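Local coordinates for serine protease pet (Escherichia coli, PDB 4OM9), which acts as a secreted autotransporter enterotoxin of enteroaggregative strains, its passenger domain carrying a serine protease probably directed against host alpha-fodrin, at residues Val191-Asp196 and Gln238-Thr243; Ile397-Gly402 and Ile422-Asn427; Ala444-Gly449 and Lys627-Ala632. All coordinates share one frame; numbering follows the deposited sequence.

Interaction 1 of 3, residues Val191-Asp196 and Gln238-Thr243; sequences VEYEND and QKTYVT
V191 pairs with V242 through two backbone hydrogen bonds, the straighter running 2.7 Å from V242 N to V191 O, and on the same face their side chains meet. E192 sits across from Y241 in a non-hydrogen-bonded pair on the other face. Chi1 of 176° sets E192 CG anti to the backbone N, 3.9 Å from Y241 CE2, and the extended chain carries the carboxylate on alongside the ring, its plane turned 80° from it and OE2 3.1 Å from Y241 OH. E192 OE1 packs 3.4 Å from K239 CD and is also hydrogen-bonded to T179 on strand 172-185. Y193 returns to the valine face and exchanges two backbone bonds with T240. T240 CB stands over the centre of the Y193 ring, 3.7 Å from its centroid, in a CH-pi contact, while Y193 OH bonds to R149 and T240 OG1 to T203. E194 OE2 forms a 3.1 Å salt bridge with K239 NZ, which approaches on the anti side; T237 O also holds the ammonium, and H177 takes E194 OE1. A water then joins N195 N to Q238 O. Flanked by strands 172-185 and 221-232, this antiparallel pair is typical of the beta-barrels of chymotrypsin-like PA-clan proteases.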
# COMPACT_ATOMS: atom_id res chain seq x y z
N VAL A 191 -26.18 32.44 12.09
CA VAL A 191 -25.87 31.29 12.92
C VAL A 191 -24.66 31.60 13.77
O VAL A 191 -23.68 32.18 13.31
CB VAL A 191 -25.65 30.04 12.08
CG1 VAL A 191 -25.08 28.89 12.92
CG2 VAL A 191 -26.96 29.64 11.43
N GLU A 192 -24.75 31.25 15.05
CA GLU A 192 -23.71 31.56 16.01
C GLU A 192 -23.10 30.26 16.50
O GLU A 192 -23.82 29.30 16.79
CB GLU A 192 -24.28 32.37 17.18
CG GLU A 192 -23.28 32.68 18.30
CD GLU A 192 -23.98 33.22 19.56
OE1 GLU A 192 -24.31 32.41 20.45
OE2 GLU A 192 -24.21 34.45 19.65
N TYR A 193 -21.78 30.20 16.56
CA TYR A 193 -21.16 29.00 17.09
C TYR A 193 -20.06 29.31 18.09
O TYR A 193 -19.57 30.45 18.18
CB TYR A 193 -20.65 28.08 15.95
CG TYR A 193 -19.30 28.35 15.27
CD1 TYR A 193 -18.11 28.40 16.00
CD2 TYR A 193 -19.21 28.44 13.88
CE1 TYR A 193 -16.88 28.58 15.38
CE2 TYR A 193 -17.97 28.62 13.24
CZ TYR A 193 -16.82 28.69 14.00
OH TYR A 193 -15.58 28.87 13.42
N GLU A 194 -19.70 28.27 18.83
CA GLU A 194 -18.62 28.30 19.79
C GLU A 194 -17.72 27.09 19.51
O GLU A 194 -18.22 26.00 19.19
CB GLU A 194 -19.19 28.26 21.21
CG GLU A 194 -18.16 28.22 22.33
CD GLU A 194 -18.83 28.12 23.70
OE1 GLU A 194 -19.07 26.99 24.17
OE2 GLU A 194 -19.12 29.18 24.31
N ASN A 195 -16.41 27.29 19.59
CA ASN A 195 -15.49 26.19 19.36
C ASN A 195 -15.47 25.16 20.48
O ASN A 195 -15.87 25.44 21.61
CB ASN A 195 -14.08 26.71 19.16
CG ASN A 195 -13.90 27.33 17.81
OD1 ASN A 195 -13.49 26.65 16.86
ND2 ASN A 195 -14.23 28.60 17.70
N ASP A 196 -15.03 23.95 20.14
CA ASP A 196 -14.70 22.94 21.14
C ASP A 196 -13.65 23.53 22.09
O ASP A 196 -12.72 24.22 21.65
CB ASP A 196 -14.17 21.67 20.46
CG ASP A 196 -13.89 20.55 21.44
OD1 ASP A 196 -14.85 19.84 21.79
OD2 ASP A 196 -12.72 20.36 21.84
N GLN A 238 -15.35 32.66 22.75
CA GLN A 238 -15.49 33.46 21.53
C GLN A 238 -16.61 32.88 20.68
O GLN A 238 -16.69 31.67 20.48
CB GLN A 238 -14.19 33.49 20.74
CG GLN A 238 -14.24 34.30 19.44
CD GLN A 238 -13.23 33.82 18.40
OE1 GLN A 238 -13.34 32.71 17.89
NE2 GLN A 238 -12.24 34.66 18.09
N LYS A 239 -17.49 33.74 20.21
CA LYS A 239 -18.57 33.31 19.36
C LYS A 239 -18.22 33.67 17.91
O LYS A 239 -17.59 34.71 17.64
CB LYS A 239 -19.88 33.97 19.78
CG LYS A 239 -20.34 33.67 21.21
CD LYS A 239 -21.01 32.29 21.28
CE LYS A 239 -21.55 31.93 22.66
NZ LYS A 239 -20.49 31.85 23.69
N THR A 240 -18.64 32.83 16.97
CA THR A 240 -18.51 33.17 15.56
C THR A 240 -19.87 33.22 14.85
O THR A 240 -20.73 32.38 15.09
CB THR A 240 -17.58 32.19 14.83
OG1 THR A 240 -16.30 32.20 15.46
CG2 THR A 240 -17.43 32.59 13.38
N TYR A 241 -20.06 34.19 13.99
CA TYR A 241 -21.31 34.28 13.27
C TYR A 241 -21.12 33.87 11.83
O TYR A 241 -20.17 34.27 11.17
CB TYR A 241 -21.88 35.70 13.37
CG TYR A 241 -22.09 36.06 14.81
CD1 TYR A 241 -21.02 36.48 15.59
CD2 TYR A 241 -23.33 35.92 15.41
CE1 TYR A 241 -21.19 36.79 16.91
CE2 TYR A 241 -23.50 36.23 16.74
CZ TYR A 241 -22.42 36.67 17.48
OH TYR A 241 -22.55 36.98 18.82
N VAL A 242 -22.03 33.02 11.36
CA VAL A 242 -22.05 32.56 10.00
C VAL A 242 -23.23 33.12 9.22
O VAL A 242 -24.39 32.97 9.63
CB VAL A 242 -22.11 31.04 9.92
CG1 VAL A 242 -21.85 30.58 8.49
CG2 VAL A 242 -21.11 30.42 10.90
N THR A 243 -22.94 33.76 8.09
CA THR A 243 -23.98 34.14 7.14
C THR A 243 -24.51 32.88 6.50
O THR A 243 -23.78 32.18 5.82
CB THR A 243 -23.44 35.11 6.07
OG1 THR A 243 -23.13 36.36 6.69
CG2 THR A 243 -24.47 35.33 4.96
O HOH W 1 -14.90 29.55 20.67

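Interaction 2 of 3, residues Ile397-Gly402 and Ile422-Asn427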
# COMPACT_ATOMS: atom_id res chain seq x y z
N ILE A 397 -1.05 18.15 -20.49
CA ILE A 397 -2.30 17.86 -19.82
C ILE A 397 -2.18 17.89 -18.29
O ILE A 397 -1.24 17.33 -17.72
CB ILE A 397 -2.84 16.50 -20.26
CG1 ILE A 397 -3.09 16.50 -21.76
CG2 ILE A 397 -4.11 16.14 -19.49
CD1 ILE A 397 -3.34 15.15 -22.36
N TYR A 398 -3.14 18.56 -17.64
CA TYR A 398 -3.21 18.65 -16.18
C TYR A 398 -4.48 17.98 -15.71
O TYR A 398 -5.58 18.34 -16.13
CB TYR A 398 -3.13 20.10 -15.74
CG TYR A 398 -3.53 20.52 -14.33
CD1 TYR A 398 -4.84 20.88 -14.04
CD2 TYR A 398 -2.56 20.69 -13.32
CE1 TYR A 398 -5.20 21.35 -12.78
CE2 TYR A 398 -2.91 21.14 -12.04
CZ TYR A 398 -4.24 21.47 -11.79
OH TYR A 398 -4.64 21.94 -10.57
N VAL A 399 -4.32 16.94 -14.89
CA VAL A 399 -5.43 16.14 -14.40
C VAL A 399 -5.59 16.40 -12.92
O VAL A 399 -4.66 16.18 -12.13
CB VAL A 399 -5.19 14.66 -14.66
CG1 VAL A 399 -6.43 13.83 -14.35
CG2 VAL A 399 -4.74 14.46 -16.11
N ALA A 400 -6.76 16.90 -12.53
CA ALA A 400 -6.99 17.27 -11.14
C ALA A 400 -8.31 16.74 -10.56
O ALA A 400 -9.29 16.54 -11.28
CB ALA A 400 -6.95 18.79 -10.99
N GLY A 401 -8.30 16.47 -9.25
CA GLY A 401 -9.53 16.45 -8.49
C GLY A 401 -10.13 15.09 -8.24
O GLY A 401 -11.03 14.95 -7.40
N GLY A 402 -9.69 14.10 -9.00
CA GLY A 402 -10.10 12.73 -8.73
C GLY A 402 -10.82 11.95 -9.83
O GLY A 402 -10.38 10.87 -10.21
N ILE A 422 1.91 14.96 -19.36
CA ILE A 422 0.72 14.83 -18.53
C ILE A 422 1.10 14.85 -17.03
O ILE A 422 2.15 14.35 -16.60
CB ILE A 422 -0.10 13.57 -18.92
CG1 ILE A 422 -1.41 13.50 -18.12
CG2 ILE A 422 0.74 12.29 -18.82
CD1 ILE A 422 -2.47 12.61 -18.73
N PHE A 423 0.24 15.49 -16.26
CA PHE A 423 0.55 15.85 -14.89
C PHE A 423 -0.72 15.66 -14.10
O PHE A 423 -1.80 16.04 -14.56
CB PHE A 423 1.07 17.29 -14.79
CG PHE A 423 2.26 17.56 -15.68
CD1 PHE A 423 2.09 17.86 -17.03
CD2 PHE A 423 3.55 17.50 -15.16
CE1 PHE A 423 3.19 18.07 -17.86
CE2 PHE A 423 4.66 17.72 -15.98
CZ PHE A 423 4.47 18.00 -17.33
N PHE A 424 -0.59 15.04 -12.93
CA PHE A 424 -1.72 14.70 -12.10
C PHE A 424 -1.53 15.35 -10.75
O PHE A 424 -0.64 14.92 -10.03
CB PHE A 424 -1.85 13.19 -11.91
CG PHE A 424 -1.72 12.37 -13.18
CD1 PHE A 424 -0.48 12.10 -13.73
CD2 PHE A 424 -2.84 11.80 -13.76
CE1 PHE A 424 -0.37 11.33 -14.88
CE2 PHE A 424 -2.73 11.01 -14.91
CZ PHE A 424 -1.50 10.79 -15.48
N THR A 425 -2.31 16.39 -10.40
CA THR A 425 -2.24 16.93 -9.05
C THR A 425 -3.04 16.11 -8.08
O THR A 425 -3.42 14.98 -8.37
CB THR A 425 -2.81 18.35 -8.89
OG1 THR A 425 -3.54 18.74 -10.04
CG2 THR A 425 -1.75 19.36 -8.52
N GLU A 426 -3.34 16.76 -6.96
CA GLU A 426 -4.05 16.21 -5.83
C GLU A 426 -5.28 15.44 -6.31
O GLU A 426 -6.08 15.97 -7.09
CB GLU A 426 -4.45 17.33 -4.86
CG GLU A 426 -4.85 16.88 -3.44
CD GLU A 426 -5.24 18.05 -2.53
OE1 GLU A 426 -4.52 18.31 -1.54
OE2 GLU A 426 -6.27 18.72 -2.80
N ASN A 427 -5.37 14.19 -5.87
CA ASN A 427 -6.48 13.27 -6.16
C ASN A 427 -6.44 12.71 -7.58
O ASN A 427 -7.14 11.74 -7.89
CB ASN A 427 -7.83 13.93 -5.88
CG ASN A 427 -8.05 14.20 -4.39
OD1 ASN A 427 -7.61 13.43 -3.53
ND2 ASN A 427 -8.71 15.31 -4.08
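Two adjacent strands, 397-399 and 422-424, pair in parallel, one from each of two successive coils of the right-handed beta-helix characteristic of autotransporter passenger domains. I397 faces I422, Y398 faces F423 and V399 faces F424, and the pairing is bonded by F423 N to I397 O, V399 N to F423 O and T425 N to V399 O. I397 O also meets the edge of the F423 ring, in its plane, with CD1 at 3.4 Å. On the isoleucine and valine face, chi1 of -175° sets I422 CG1 anti to the backbone N, 4.0 Å from I397 CB. I422 CD1 touches I397 CG2 and, at 3.9 Å, V399 CG2. V399 CB packs 3.8 Å from F424 CD2, the two side chains pointing the same way. Just beyond the strand, T425 OG1 lies 3.2 Å from Y398 CE2, on the side of Y398, and gives V399 O a second, weak bond. Past the strands the coils stay matched through the turn: G401 N bonds E426 O at 3.1 Å, and G402 CA makes a CA-H...O contact of 3.2 Å with N427 O. Strand 379-381 continues the sheet beyond 397-399, with K380 making a cation-pi contact to Y398 and E113 holding Y398 OH; strand 444-445 borders 422-424, and I629 of strand 629-630 touches the side chains of F423 and T425.

Interaction 3 of 3, residues Ala444-Gly449 and Lys627-Ala632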
# COMPACT_ATOMS: atom_id res chain seq x y z
N ALA A 444 4.49 11.97 -13.89
CA ALA A 444 4.34 13.08 -12.95
C ALA A 444 3.02 13.01 -12.17
O ALA A 444 2.04 13.70 -12.50
CB ALA A 444 4.46 14.40 -13.67
N ALA A 445 3.03 12.19 -11.12
CA ALA A 445 1.86 11.91 -10.30
C ALA A 445 2.17 12.35 -8.90
O ALA A 445 3.26 12.06 -8.44
CB ALA A 445 1.53 10.42 -10.34
N THR A 446 1.25 13.07 -8.22
CA THR A 446 1.54 13.48 -6.84
C THR A 446 1.07 12.46 -5.83
O THR A 446 1.64 12.38 -4.76
CB THR A 446 0.91 14.85 -6.45
OG1 THR A 446 -0.53 14.78 -6.45
CG2 THR A 446 1.30 15.86 -7.42
N ASP A 447 0.05 11.69 -6.15
CA ASP A 447 -0.50 10.78 -5.17
C ASP A 447 -1.23 9.59 -5.78
O ASP A 447 -1.45 9.51 -6.97
CB ASP A 447 -1.45 11.53 -4.20
CG ASP A 447 -2.68 12.13 -4.91
OD1 ASP A 447 -3.27 11.45 -5.78
OD2 ASP A 447 -3.07 13.27 -4.58
N SER A 448 -1.67 8.69 -4.91
CA SER A 448 -2.28 7.45 -5.33
C SER A 448 -3.71 7.61 -5.77
O SER A 448 -4.43 6.62 -5.91
CB SER A 448 -2.20 6.43 -4.20
OG SER A 448 -2.79 6.96 -3.05
N GLY A 449 -4.14 8.86 -5.94
CA GLY A 449 -5.39 9.14 -6.63
C GLY A 449 -5.23 8.89 -8.13
O GLY A 449 -6.23 8.72 -8.84
N LYS A 627 2.39 17.09 -3.08
CA LYS A 627 2.46 18.43 -3.66
C LYS A 627 3.53 18.52 -4.75
O LYS A 627 4.37 19.43 -4.77
CB LYS A 627 2.71 19.48 -2.55
CG LYS A 627 3.88 19.19 -1.64
CD LYS A 627 3.65 19.79 -0.25
CE LYS A 627 4.42 21.09 -0.06
NZ LYS A 627 4.12 21.71 1.28
N ASN A 628 3.51 17.55 -5.66
CA ASN A 628 4.53 17.44 -6.70
C ASN A 628 4.29 18.34 -7.92
O ASN A 628 5.22 18.61 -8.69
CB ASN A 628 4.63 15.98 -7.18
CG ASN A 628 5.09 15.03 -6.08
OD1 ASN A 628 4.30 14.27 -5.54
ND2 ASN A 628 6.39 15.07 -5.76
N ILE A 629 3.06 18.78 -8.12
CA ILE A 629 2.77 19.63 -9.26
C ILE A 629 2.92 21.11 -8.93
O ILE A 629 2.39 21.60 -7.91
CB ILE A 629 1.36 19.38 -9.80
CG1 ILE A 629 1.13 17.89 -10.09
CG2 ILE A 629 1.10 20.24 -11.05
CD1 ILE A 629 2.18 17.24 -10.99
N THR A 630 3.64 21.83 -9.80
CA THR A 630 3.94 23.25 -9.58
C THR A 630 3.56 24.15 -10.74
O THR A 630 2.90 23.71 -11.69
CB THR A 630 5.42 23.45 -9.29
OG1 THR A 630 6.18 22.83 -10.32
CG2 THR A 630 5.78 22.79 -7.96
N GLY A 631 3.94 25.42 -10.64
CA GLY A 631 3.62 26.40 -11.67
C GLY A 631 2.15 26.49 -12.06
O GLY A 631 1.27 26.62 -11.22
N ALA A 632 1.91 26.41 -13.35
CA ALA A 632 0.57 26.39 -13.91
C ALA A 632 -0.00 24.99 -13.93
O ALA A 632 -1.08 24.77 -14.46
CB ALA A 632 0.59 26.96 -15.31
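The start of a short hairpin, in which the weakly bonded strand 629-630 pairs with 635-636, meets the turn just after the weakly bonded edge strand 444-445 of the beta-helix, and the meeting point is T446 against N628 and I629. Chi1 of 65° in T446 sets CG2 anti to the carbonyl carbon, and this methyl enters the contact. CG2 lies 3.3 Å from N628 CB and equally close to N628 N, and it also lies 3.4 Å from I629 CG1, a tight fit for a single methyl group. The side chains of T446 and N628 run antiparallel past one another, and N628 OD1 lies 3.2 Å from T446 CA. The same OD1 is 3.4 Å from T446 O, but both are acceptors and no bond joins them. I629 adds its CD1, which touches T446 CG2 and sits 3.9 Å from A444 O. F636 of the second hairpin strand, touching A444, N628 and I629, and F423, touching A444, add apolar contacts nearby. Just beyond, D447 OD1 accepts from G449 N at 2.7 Å in an Asx turn, and D447 OD2 bonds N427 N in the preceding coil. The amide nitrogen of N628 is satisfied away from the interface: ND2 is gripped by R637 O and D622 OD2, two acceptors that fix the rotation of the amide. A backbone bond between T446 and G626 lies beside the contact. The two segments themselves therefore meet by shape, in close contacts of methyl, methylene and amide groups, while direction comes from the bonds of the N628 amide to R637 and D622 and from the T446-G626 backbone bond.

Overall arrangement
All three contacts are largely buried; one lies in the protease domain and two in the beta-helix. The centre of interaction 1 is about 36 Å from that of either other contact. Interactions 2 and 3, with centres about 7 Å apart, meet on the beta-helix, where strands 422-424 and 444-445 are neighbours and F424 N probably bonds A444 O. The chemistry follows the place. Interaction 1 is antiparallel and adds a partly exposed salt bridge to its backbone bonds; interaction 2 is parallel, with backbone bonds and apolar side chains packed from coil to coil. Interaction 3 buries far less surface and joins segments remote in sequence through methyl and amide packing.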